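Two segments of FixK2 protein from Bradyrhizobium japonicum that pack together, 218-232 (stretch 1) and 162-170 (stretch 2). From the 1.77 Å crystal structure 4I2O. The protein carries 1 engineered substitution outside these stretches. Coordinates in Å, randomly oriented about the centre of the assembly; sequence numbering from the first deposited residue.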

# COMPACT_ATOMS: atom_id res chain seq x y z
N GLN A 218 -4.98 18.68 20.26
CA GLN A 218 -5.57 17.90 21.37
C GLN A 218 -7.03 17.73 21.05
O GLN A 218 -7.79 18.66 21.14
CB GLN A 218 -5.41 18.65 22.67
CG GLN A 218 -3.97 18.91 22.95
CD GLN A 218 -3.34 17.74 23.60
OE1 GLN A 218 -4.04 16.82 24.09
NE2 GLN A 218 -2.02 17.73 23.62
N ILE A 219 -7.44 16.54 20.65
CA ILE A 219 -8.77 16.37 20.05
C ILE A 219 -9.52 15.32 20.83
O ILE A 219 -8.94 14.31 21.20
CB ILE A 219 -8.68 15.96 18.57
CG1 ILE A 219 -8.14 17.12 17.73
CG2 ILE A 219 -10.01 15.51 18.09
CD1 ILE A 219 -7.92 16.82 16.24
N VAL A 220 -10.81 15.56 21.10
CA VAL A 220 -11.61 14.60 21.88
C VAL A 220 -12.74 14.26 20.94
O VAL A 220 -13.50 15.15 20.53
CB VAL A 220 -12.20 15.20 23.18
CG1 VAL A 220 -13.18 14.23 23.82
CG2 VAL A 220 -11.13 15.42 24.23
N LEU A 221 -12.87 12.99 20.54
CA LEU A 221 -14.02 12.60 19.72
C LEU A 221 -15.25 12.51 20.60
O LEU A 221 -15.27 11.76 21.59
CB LEU A 221 -13.80 11.25 19.04
CG LEU A 221 -12.57 11.18 18.17
CD1 LEU A 221 -12.57 9.78 17.48
CD2 LEU A 221 -12.69 12.31 17.09
N ARG A 222 -16.28 13.26 20.26
CA ARG A 222 -17.50 13.29 21.06
C ARG A 222 -18.56 12.28 20.63
O ARG A 222 -19.43 11.91 21.43
CB ARG A 222 -18.13 14.69 21.03
CG ARG A 222 -17.16 15.80 21.41
CD ARG A 222 -17.84 16.85 22.24
NE ARG A 222 -16.90 17.86 22.69
CZ ARG A 222 -16.09 17.71 23.73
NH1 ARG A 222 -16.10 16.58 24.43
NH2 ARG A 222 -15.26 18.70 24.08
N ASN A 223 -18.51 11.86 19.35
CA ASN A 223 -19.43 10.84 18.85
C ASN A 223 -18.72 10.00 17.80
O ASN A 223 -18.66 10.42 16.62
CB ASN A 223 -20.65 11.50 18.23
CG ASN A 223 -21.77 10.50 17.94
OD1 ASN A 223 -21.54 9.32 17.68
ND2 ASN A 223 -23.00 10.99 18.01
N ARG A 224 -18.17 8.84 18.20
CA ARG A 224 -17.42 8.02 17.26
C ARG A 224 -18.37 7.44 16.21
O ARG A 224 -17.99 7.28 15.07
CB ARG A 224 -16.64 6.90 17.98
CG ARG A 224 -15.57 7.47 18.94
CD ARG A 224 -14.92 6.38 19.83
NE ARG A 224 -13.77 6.92 20.54
CZ ARG A 224 -13.87 7.77 21.58
NH1 ARG A 224 -15.07 8.15 22.00
NH2 ARG A 224 -12.77 8.24 22.18
N GLN A 225 -19.60 7.13 16.60
CA GLN A 225 -20.55 6.58 15.62
C GLN A 225 -20.82 7.56 14.49
O GLN A 225 -20.79 7.18 13.29
CB GLN A 225 -21.87 6.18 16.30
CG GLN A 225 -22.82 5.38 15.41
CD GLN A 225 -22.16 4.15 14.81
OE1 GLN A 225 -21.69 3.26 15.54
NE2 GLN A 225 -22.10 4.10 13.47
N ARG A 226 -21.08 8.82 14.83
CA ARG A 226 -21.31 9.80 13.77
C ARG A 226 -20.11 9.93 12.87
O ARG A 226 -20.24 10.14 11.66
CB ARG A 226 -21.67 11.17 14.32
CG ARG A 226 -23.14 11.29 14.71
CD ARG A 226 -23.45 12.62 15.39
NE ARG A 226 -23.45 13.75 14.47
CZ ARG A 226 -23.25 15.01 14.86
NH1 ARG A 226 -23.02 15.28 16.15
NH2 ARG A 226 -23.26 15.98 13.95
N LEU A 227 -18.92 9.84 13.44
CA LEU A 227 -17.71 9.96 12.63
C LEU A 227 -17.50 8.72 11.78
O LEU A 227 -17.03 8.83 10.63
CB LEU A 227 -16.47 10.22 13.54
CG LEU A 227 -15.17 10.70 12.95
CD1 LEU A 227 -15.35 12.09 12.33
CD2 LEU A 227 -14.07 10.71 14.03
N HIS A 228 -17.81 7.54 12.33
CA HIS A 228 -17.73 6.31 11.55
C HIS A 228 -18.69 6.43 10.37
O HIS A 228 -18.40 5.94 9.27
CB HIS A 228 -18.26 5.13 12.36
CG HIS A 228 -17.28 4.03 12.57
ND1 HIS A 228 -16.94 3.14 11.57
CD2 HIS A 228 -16.58 3.66 13.67
CE1 HIS A 228 -16.07 2.27 12.06
NE2 HIS A 228 -15.83 2.57 13.33
N ASN A 229 -19.85 7.05 10.57
CA ASN A 229 -20.79 7.20 9.42
C ASN A 229 -20.31 8.09 8.29
O ASN A 229 -20.96 8.13 7.22
CB ASN A 229 -22.14 7.76 9.85
CG ASN A 229 -22.85 6.86 10.80
OD1 ASN A 229 -22.52 5.68 10.92
ND2 ASN A 229 -23.80 7.42 11.55
N LEU A 230 -19.27 8.88 8.55
CA LEU A 230 -18.71 9.77 7.55
C LEU A 230 -17.53 9.13 6.86
O LEU A 230 -16.99 9.71 5.92
CB LEU A 230 -18.24 11.07 8.20
CG LEU A 230 -19.35 11.94 8.81
CD1 LEU A 230 -18.70 13.18 9.38
CD2 LEU A 230 -20.37 12.35 7.74
N ASP A 231 -17.06 7.98 7.33
CA ASP A 231 -16.04 7.34 6.58
C ASP A 231 -16.85 6.56 5.49
O ASP A 231 -18.08 6.67 5.39
CB ASP A 231 -15.02 6.55 7.44
CG ASP A 231 -15.57 5.28 8.08
OD1 ASP A 231 -16.53 4.65 7.57
OD2 ASP A 231 -14.96 4.88 9.12
N ALA A 232 -16.20 5.82 4.64
CA ALA A 232 -17.01 5.13 3.63
C ALA A 232 -17.09 3.68 4.09
O ALA A 232 -16.14 3.19 4.69
CB ALA A 232 -16.33 5.24 2.30
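Stretch 2, residues 162-170: ATFLLEMDR

Stretch 2 is helical from end to end, part of a longer helix, with phi/psi near -60/-45 throughout and i to i+4 backbone bonds such as Leu-166 N to Ala-162 O at 3.1 Å. It lies across two elements of stretch 1. Against the short helix 224-228 it runs roughly antiparallel, the N-to-C directions 139° apart and the axes 9.9 Å from each other at closest approach; it crosses the strand 218-221 nearly at right angles, at 95° and 10.0 Å. The register therefore reverses: Ala-162 has its CA 5.5 Å from the CA of Asp-231, while Asp-169 reaches back to Leu-221, with 7.8 Å between their CA atoms.

Ala-162 opens the contact where the backbones come closest. Its CB points toward stretch 1 and lies 3.6 Å from Leu-227 O and 3.8 Å from Leu-227 CD1, so a single methyl meets both backbone and side chain. Leu-230 CB is 4.2 Å from the same Ala-162 CB, at the His-228 to Asp-231 type I turn. Thr-163 points sideways and still touches that turn, its OG1 3.6 Å from Asp-231 CB. Phe-164 makes no contact.

Leu-165, rotamer m,t, is the buried joint between strand and helix. Its CB packs 3.6 Å from Leu-227 CD2 and 4.3 Å from Leu-221 CD2, and its CD2 lies 4.2 Å from Ile-219 CD1. Leu-166 gives the largest covered area in the contact, although its CB leaves the helix sideways; the end of the side chain turns in. Its CG is 3.9 Å from Leu-227 CD2, and its CD2 is 4.1 Å from Arg-224 O. The other methyl, CD1, sits over the face of the His-228 ring, 4.0 Å from the centroid in a CH-pi contact, and 3.5 Å from Asp-231 OD2.

Glu-167 and Met-168 stay out of the interface; Met-168 starts toward stretch 1, but its end leads away. One turn after Leu-165, Asp-169 changes the chemistry from apolar to charged. Its carboxylate takes Arg-224 in a two-pronged salt bridge, Arg-224 NE to Asp-169 OD1 at 2.7 Å and nearly straight, Arg-224 NH2 to Asp-169 OD2 at 2.8 Å. A water links Asp-169 OD2 to Leu-221 N, 2.9 Å from each, while Asp-169 CB rests 3.6 Å from Leu-221 CD1. Arg-170 points sideways and ends the walk without contact. The rule to read here is a small residue at the close end, leucines through the middle, and a charged pair at the strand end.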

# COMPACT_ATOMS: atom_id res chain seq x y z
N ALA A 162 -12.11 11.50 8.52
CA ALA A 162 -12.80 10.73 9.53
C ALA A 162 -12.07 9.40 9.73
O ALA A 162 -11.95 8.93 10.86
CB ALA A 162 -14.23 10.49 9.10
N THR A 163 -11.60 8.79 8.64
CA THR A 163 -10.82 7.53 8.80
C THR A 163 -9.61 7.80 9.71
O THR A 163 -9.34 7.04 10.64
CB THR A 163 -10.32 6.99 7.46
OG1 THR A 163 -11.48 6.71 6.71
CG2 THR A 163 -9.54 5.64 7.67
N PHE A 164 -8.88 8.87 9.41
CA PHE A 164 -7.68 9.23 10.13
C PHE A 164 -8.00 9.43 11.60
O PHE A 164 -7.30 8.88 12.49
CB PHE A 164 -7.08 10.51 9.54
CG PHE A 164 -6.04 11.15 10.43
CD1 PHE A 164 -4.71 10.63 10.44
CD2 PHE A 164 -6.35 12.24 11.22
CE1 PHE A 164 -3.71 11.19 11.23
CE2 PHE A 164 -5.36 12.85 12.07
CZ PHE A 164 -4.02 12.31 12.05
N LEU A 165 -9.01 10.23 11.92
CA LEU A 165 -9.35 10.48 13.35
C LEU A 165 -9.70 9.19 14.11
O LEU A 165 -9.29 8.97 15.25
CB LEU A 165 -10.54 11.38 13.44
CG LEU A 165 -10.24 12.82 13.04
CD1 LEU A 165 -11.54 13.65 12.79
CD2 LEU A 165 -9.27 13.52 14.03
N LEU A 166 -10.47 8.32 13.48
CA LEU A 166 -10.75 7.03 14.09
C LEU A 166 -9.53 6.13 14.29
O LEU A 166 -9.43 5.45 15.32
CB LEU A 166 -11.84 6.30 13.30
CG LEU A 166 -13.26 6.94 13.34
CD1 LEU A 166 -14.07 6.31 12.20
CD2 LEU A 166 -13.94 6.72 14.67
N GLU A 167 -8.62 6.10 13.30
CA GLU A 167 -7.37 5.35 13.45
C GLU A 167 -6.56 5.93 14.62
O GLU A 167 -6.01 5.18 15.48
CB GLU A 167 -6.55 5.44 12.16
CG GLU A 167 -5.25 4.65 12.30
CD GLU A 167 -4.32 4.75 11.12
OE1 GLU A 167 -4.44 5.65 10.25
OE2 GLU A 167 -3.44 3.90 11.05
N MET A 168 -6.40 7.24 14.64
CA MET A 168 -5.63 7.83 15.77
C MET A 168 -6.29 7.65 17.13
O MET A 168 -5.60 7.46 18.13
CB MET A 168 -5.48 9.31 15.52
CG MET A 168 -4.56 9.70 14.34
SD MET A 168 -2.86 9.06 14.48
CE MET A 168 -2.89 7.64 13.38
N ASP A 169 -7.62 7.74 17.20
CA ASP A 169 -8.31 7.47 18.45
C ASP A 169 -8.02 6.04 18.95
O ASP A 169 -7.75 5.79 20.11
CB ASP A 169 -9.81 7.68 18.25
CG ASP A 169 -10.61 7.42 19.52
OD1 ASP A 169 -11.29 6.38 19.60
OD2 ASP A 169 -10.61 8.28 20.43
N ARG A 170 -8.08 5.06 18.05
CA ARG A 170 -7.80 3.69 18.46
C ARG A 170 -6.36 3.53 18.94
O ARG A 170 -6.08 2.81 19.94
CB ARG A 170 -8.08 2.77 17.24
CG ARG A 170 -7.79 1.31 17.52
CD ARG A 170 -8.25 0.45 16.32
NE ARG A 170 -7.82 0.97 15.02
CZ ARG A 170 -6.59 0.81 14.52
NH1 ARG A 170 -5.64 0.19 15.24
NH2 ARG A 170 -6.30 1.28 13.30
O HOH W 1 -10.79 11.06 21.11